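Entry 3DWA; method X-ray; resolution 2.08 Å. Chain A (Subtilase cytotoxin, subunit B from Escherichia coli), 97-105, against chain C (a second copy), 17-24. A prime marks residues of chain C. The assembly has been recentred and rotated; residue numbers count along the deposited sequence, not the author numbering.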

ATOM      1  N   LEU A  97      20.281  -7.077   0.136  1.00 19.07           N
ATOM      2  CA  LEU A  97      19.288  -7.644  -0.806  1.00 18.66           C
ATOM      3  C   LEU A  97      19.191  -6.710  -2.007  1.00 18.74           C
ATOM      4  O   LEU A  97      18.944  -5.519  -1.840  1.00 19.56           O
ATOM      5  CB  LEU A  97      17.910  -7.803  -0.103  1.00 17.67           C
ATOM      6  CG  LEU A  97      16.725  -8.334  -0.904  1.00 18.85           C
ATOM      7  CD1 LEU A  97      16.892  -9.857  -1.210  1.00 14.18           C
ATOM      8  CD2 LEU A  97      15.423  -7.989  -0.158  1.00 15.76           C
ATOM      9  N   VAL A  98      19.417  -7.251  -3.207  1.00 18.84           N
ATOM     10  CA  VAL A  98      19.476  -6.463  -4.426  1.00 19.47           C
ATOM     11  C   VAL A  98      18.447  -6.856  -5.515  1.00 19.10           C
ATOM     12  O   VAL A  98      18.374  -6.203  -6.577  1.00 20.21           O
ATOM     13  CB  VAL A  98      20.957  -6.363  -5.004  1.00 18.88           C
ATOM     14  CG1 VAL A  98      21.919  -6.135  -3.859  1.00 20.78           C
ATOM     15  CG2 VAL A  98      21.385  -7.646  -5.746  1.00 19.25           C
ATOM     16  N   GLY A  99      17.650  -7.893  -5.280  1.00 19.52           N
ATOM     17  CA  GLY A  99      16.624  -8.265  -6.273  1.00 18.00           C
ATOM     18  C   GLY A  99      15.879  -9.495  -5.807  1.00 18.88           C
ATOM     19  O   GLY A  99      16.371 -10.206  -4.931  1.00 18.41           O
ATOM     20  N   LEU A 100      14.697  -9.731  -6.384  1.00 17.88           N
ATOM     21  CA  LEU A 100      13.899 -10.944  -6.146  1.00 19.58           C
ATOM     22  C   LEU A 100      13.239 -11.337  -7.435  1.00 18.84           C
ATOM     23  O   LEU A 100      12.941 -10.466  -8.235  1.00 19.54           O
ATOM     24  CB  LEU A 100      12.771 -10.729  -5.100  1.00 19.13           C
ATOM     25  CG  LEU A 100      13.209 -10.390  -3.669  1.00 19.02           C
ATOM     26  CD1 LEU A 100      12.096  -9.650  -2.923  1.00 18.20           C
ATOM     27  CD2 LEU A 100      13.635 -11.632  -2.943  1.00 18.31           C
ATOM     28  N   SER A 101      12.974 -12.633  -7.587  1.00 18.88           N
ATOM     29  CA  SER A 101      12.214 -13.202  -8.725  1.00 19.38           C
ATOM     30  C   SER A 101      11.401 -14.374  -8.275  1.00 20.77           C
ATOM     31  O   SER A 101      11.796 -15.085  -7.366  1.00 19.99           O
ATOM     32  CB  SER A 101      13.141 -13.775  -9.799  1.00 18.89           C
ATOM     33  OG  SER A 101      13.887 -12.733 -10.352  1.00 20.87           O
ATOM     34  N   THR A 102      10.277 -14.576  -8.957  1.00 20.11           N
ATOM     35  CA  THR A 102       9.509 -15.808  -8.888  1.00 21.10           C
ATOM     36  C   THR A 102      10.336 -16.897  -9.661  1.00 22.71           C
ATOM     37  O   THR A 102      11.225 -16.577 -10.442  1.00 22.96           O
ATOM     38  CB  THR A 102       8.133 -15.583  -9.588  1.00 18.05           C
ATOM     39  OG1 THR A 102       8.378 -15.122 -10.901  1.00 19.97           O
ATOM     40  CG2 THR A 102       7.323 -14.470  -8.901  1.00 20.80           C
ATOM     41  N   CYS A 103      10.060 -18.167  -9.386  1.00 24.72           N
ATOM     42  CA  CYS A 103      10.790 -19.293  -9.961  1.00 26.67           C
ATOM     43  C   CYS A 103       9.815 -20.263 -10.566  1.00 27.68           C
ATOM     44  O   CYS A 103       8.688 -20.414 -10.070  1.00 26.42           O
ATOM     45  CB  CYS A 103      11.601 -20.062  -8.896  1.00 27.15           C
ATOM     46  SG  CYS A 103      12.926 -19.088  -8.174  1.00 29.33           S
ATOM     47  N   THR A 104      10.274 -20.957 -11.606  1.00 30.02           N
ATOM     48  CA  THR A 104       9.466 -22.057 -12.173  1.00 32.30           C
ATOM     49  C   THR A 104       9.961 -23.426 -11.654  1.00 33.32           C
ATOM     50  O   THR A 104       9.158 -24.354 -11.445  1.00 33.34           O
ATOM     51  CB  THR A 104       9.402 -22.016 -13.706  1.00 31.17           C
ATOM     52  OG1 THR A 104      10.714 -21.919 -14.231  1.00 34.63           O
ATOM     53  CG2 THR A 104       8.613 -20.834 -14.184  1.00 32.16           C
ATOM     54  N   THR A 105      11.270 -23.525 -11.416  1.00 34.03           N
ATOM     55  CA  THR A 105      11.818 -24.705 -10.723  1.00 35.36           C
ATOM     56  C   THR A 105      12.656 -24.288  -9.502  1.00 36.03           C
ATOM     57  O   THR A 105      12.600 -23.137  -9.053  1.00 37.37           O
ATOM     58  CB  THR A 105      12.630 -25.662 -11.665  1.00 34.16           C
ATOM     59  OG1 THR A 105      13.904 -25.094 -11.955  1.00 34.63           O
ATOM     60  CG2 THR A 105      11.883 -25.988 -12.999  1.00 35.46           C
TER
ATOM     61  N   THR C  17       2.466 -14.385 -15.176  1.00 22.15           N
ATOM     62  CA  THR C  17       2.928 -15.633 -14.575  1.00 23.86           C
ATOM     63  C   THR C  17       4.272 -15.508 -13.838  1.00 23.15           C
ATOM     64  O   THR C  17       4.590 -16.353 -13.010  1.00 23.89           O
ATOM     65  CB  THR C  17       3.063 -16.737 -15.672  1.00 24.13           C
ATOM     66  OG1 THR C  17       3.934 -16.277 -16.714  1.00 26.32           O
ATOM     67  CG2 THR C  17       1.698 -17.031 -16.303  1.00 23.70           C
ATOM     68  N   GLN C  18       5.066 -14.491 -14.150  1.00 22.09           N
ATOM     69  CA  GLN C  18       6.378 -14.321 -13.473  1.00 22.59           C
ATOM     70  C   GLN C  18       6.606 -12.853 -13.134  1.00 21.59           C
ATOM     71  O   GLN C  18       6.124 -11.955 -13.825  1.00 21.16           O
ATOM     72  CB  GLN C  18       7.580 -14.819 -14.317  1.00 23.05           C
ATOM     73  CG  GLN C  18       7.521 -16.289 -14.838  1.00 27.51           C
ATOM     74  CD  GLN C  18       7.554 -17.326 -13.724  1.00 33.45           C
ATOM     75  OE1 GLN C  18       8.296 -17.199 -12.729  1.00 35.69           O
ATOM     76  NE2 GLN C  18       6.723 -18.348 -13.868  1.00 30.53           N
ATOM     77  N   PHE C  19       7.374 -12.628 -12.081  1.00 21.19           N
ATOM     78  CA  PHE C  19       7.587 -11.279 -11.538  1.00 20.62           C
ATOM     79  C   PHE C  19       9.066 -11.173 -11.081  1.00 20.76           C
ATOM     80  O   PHE C  19       9.546 -12.048 -10.403  1.00 20.63           O
ATOM     81  CB  PHE C  19       6.638 -11.077 -10.362  1.00 19.86           C
ATOM     82  CG  PHE C  19       6.144  -9.670 -10.227  1.00 21.84           C
ATOM     83  CD1 PHE C  19       4.861  -9.349 -10.623  1.00 19.55           C
ATOM     84  CD2 PHE C  19       6.971  -8.670  -9.699  1.00 21.27           C
ATOM     85  CE1 PHE C  19       4.388  -8.032 -10.508  1.00 23.60           C
ATOM     86  CE2 PHE C  19       6.513  -7.368  -9.559  1.00 23.93           C
ATOM     87  CZ  PHE C  19       5.216  -7.045  -9.963  1.00 19.24           C
ATOM     88  N   HIS C  20       9.794 -10.155 -11.526  1.00 19.96           N
ATOM     89  CA  HIS C  20      11.166  -9.922 -11.056  1.00 19.78           C
ATOM     90  C   HIS C  20      11.283  -8.458 -10.668  1.00 20.53           C
ATOM     91  O   HIS C  20      10.680  -7.609 -11.296  1.00 20.69           O
ATOM     92  CB  HIS C  20      12.193 -10.234 -12.162  1.00 18.56           C
ATOM     93  CG  HIS C  20      13.578  -9.717 -11.884  1.00 19.10           C
ATOM     94  ND1 HIS C  20      14.130  -8.648 -12.567  1.00 20.74           N
ATOM     95  CD2 HIS C  20      14.512 -10.112 -10.987  1.00 16.91           C
ATOM     96  CE1 HIS C  20      15.340  -8.406 -12.094  1.00 17.34           C
ATOM     97  NE2 HIS C  20      15.597  -9.280 -11.133  1.00 17.81           N
ATOM     98  N   THR C  21      12.081  -8.171  -9.652  1.00 20.77           N
ATOM     99  CA  THR C  21      12.327  -6.820  -9.228  1.00 21.57           C
ATOM    100  C   THR C  21      13.814  -6.695  -8.963  1.00 20.93           C
ATOM    101  O   THR C  21      14.438  -7.623  -8.417  1.00 19.28           O
ATOM    102  CB  THR C  21      11.470  -6.514  -7.975  1.00 23.56           C
ATOM    103  OG1 THR C  21      11.133  -5.132  -7.929  1.00 29.23           O
ATOM    104  CG2 THR C  21      12.088  -7.009  -6.653  1.00 19.65           C
ATOM    105  N   GLY C  22      14.386  -5.586  -9.411  1.00 19.38           N
ATOM    106  CA  GLY C  22      15.772  -5.262  -9.098  1.00 19.93           C
ATOM    107  C   GLY C  22      16.045  -3.774  -9.150  1.00 20.46           C
ATOM    108  O   GLY C  22      15.137  -2.955  -8.956  1.00 20.16           O
ATOM    109  N   GLN C  23      17.317  -3.430  -9.349  1.00 22.40           N
ATOM    110  CA  GLN C  23      17.759  -2.045  -9.453  1.00 23.58           C
ATOM    111  C   GLN C  23      18.846  -1.970 -10.536  1.00 24.07           C
ATOM    112  O   GLN C  23      19.617  -2.892 -10.691  1.00 22.49           O
ATOM    113  CB  GLN C  23      18.342  -1.598  -8.124  1.00 24.30           C
ATOM    114  CG  GLN C  23      18.814  -0.163  -8.064  1.00 26.63           C
ATOM    115  CD  GLN C  23      19.268   0.219  -6.659  1.00 31.00           C
ATOM    116  OE1 GLN C  23      18.522   0.056  -5.688  1.00 30.73           O
ATOM    117  NE2 GLN C  23      20.492   0.720  -6.545  1.00 27.65           N
ATOM    118  N   ILE C  24      18.896  -0.862 -11.270  1.00 25.28           N
ATOM    119  CA  ILE C  24      20.014  -0.598 -12.186  1.00 26.90           C
ATOM    120  C   ILE C  24      20.205   0.909 -12.224  1.00 27.20           C
ATOM    121  O   ILE C  24      19.226   1.654 -12.326  1.00 27.87           O
ATOM    122  CB  ILE C  24      19.729  -1.118 -13.635  1.00 26.83           C
ATOM    123  CG1 ILE C  24      20.916  -0.803 -14.555  1.00 27.12           C
ATOM    124  CG2 ILE C  24      18.442  -0.461 -14.207  1.00 26.62           C
ATOM    125  CD1 ILE C  24      20.892  -1.540 -15.929  1.00 27.29           C
TER

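Two strands, one from each copy of the subtilase cytotoxin B subunit, pair across the subunit boundary as neighbours in an antiparallel sheet. Their N-to-C directions differ by 175° and their axes approach to 4.7 Å. The register sets Gly99 opposite Gly22′, Leu100 opposite Thr21′, Ser101 opposite His20′ and Thr102 opposite Phe19′. CA–CA separations alternate along this run, from 4.2 Å for Gly99–Gly22′ to 5.4 Å for Leu100–Thr21′ and back to 4.2 Å for Ser101–His20′, as expected where hydrogen-bonded and non-hydrogen-bonded pairs succeed one another.

Leu100 and Thr21′ form the hydrogen-bonded pair. The amide N of Leu100 donates to O of Thr21′ at 2.9 Å, and N of Thr21′ returns a bond to O of Leu100 at 2.8 Å, closing the small ring typical of antiparallel strands. Two residues further along chain A, N of Thr102 donates to O of Phe19′ at 3.0 Å. Between these links, CA of Ser101 lies 3.4 Å from O of Phe19′, and CA of His20′ lies 3.4 Å from O of Leu100; both are CA-H...O contacts that supplement the amide bonds.

At Thr102 a side chain takes over part of the backbone's role. With chi1 in the p well, its hydroxyl reaches the opposing strand, where N of Phe19′ donates to OG1 of Thr102 at 2.9 Å with a nearly straight geometry. The same OG1 donates to OE1 of Gln18′ at 2.8 Å, so one hydroxyl acts as both acceptor and donor. Gln18′ makes this possible by folding back: its CA-to-CB bond points sideways, but chi1 and chi2 both in the m well bring the amide end nearer to chain A. Its NE2 also lies 3.1 Å from CG2 of Thr104, a contact without a polar partner on the methyl group.

Apolar contacts accompany the polar ones. CG2 of Thr102 rests 3.8 Å from CB of Phe19′, although the end of the phenylalanine side chain leads away from chain A. Leu100 and Thr21′ share one face of the sheet, with CB of Leu100 4.1 Å from CG2 of Thr21′, while Ser101 and His20′ lie on the other face. At the glycine pair the backbones meet without intervening side chains: CA of Gly99 comes within 3.1 Å of O of Thr21′, and an ideal CB on Gly99 would stand only 3.0 Å from that same oxygen.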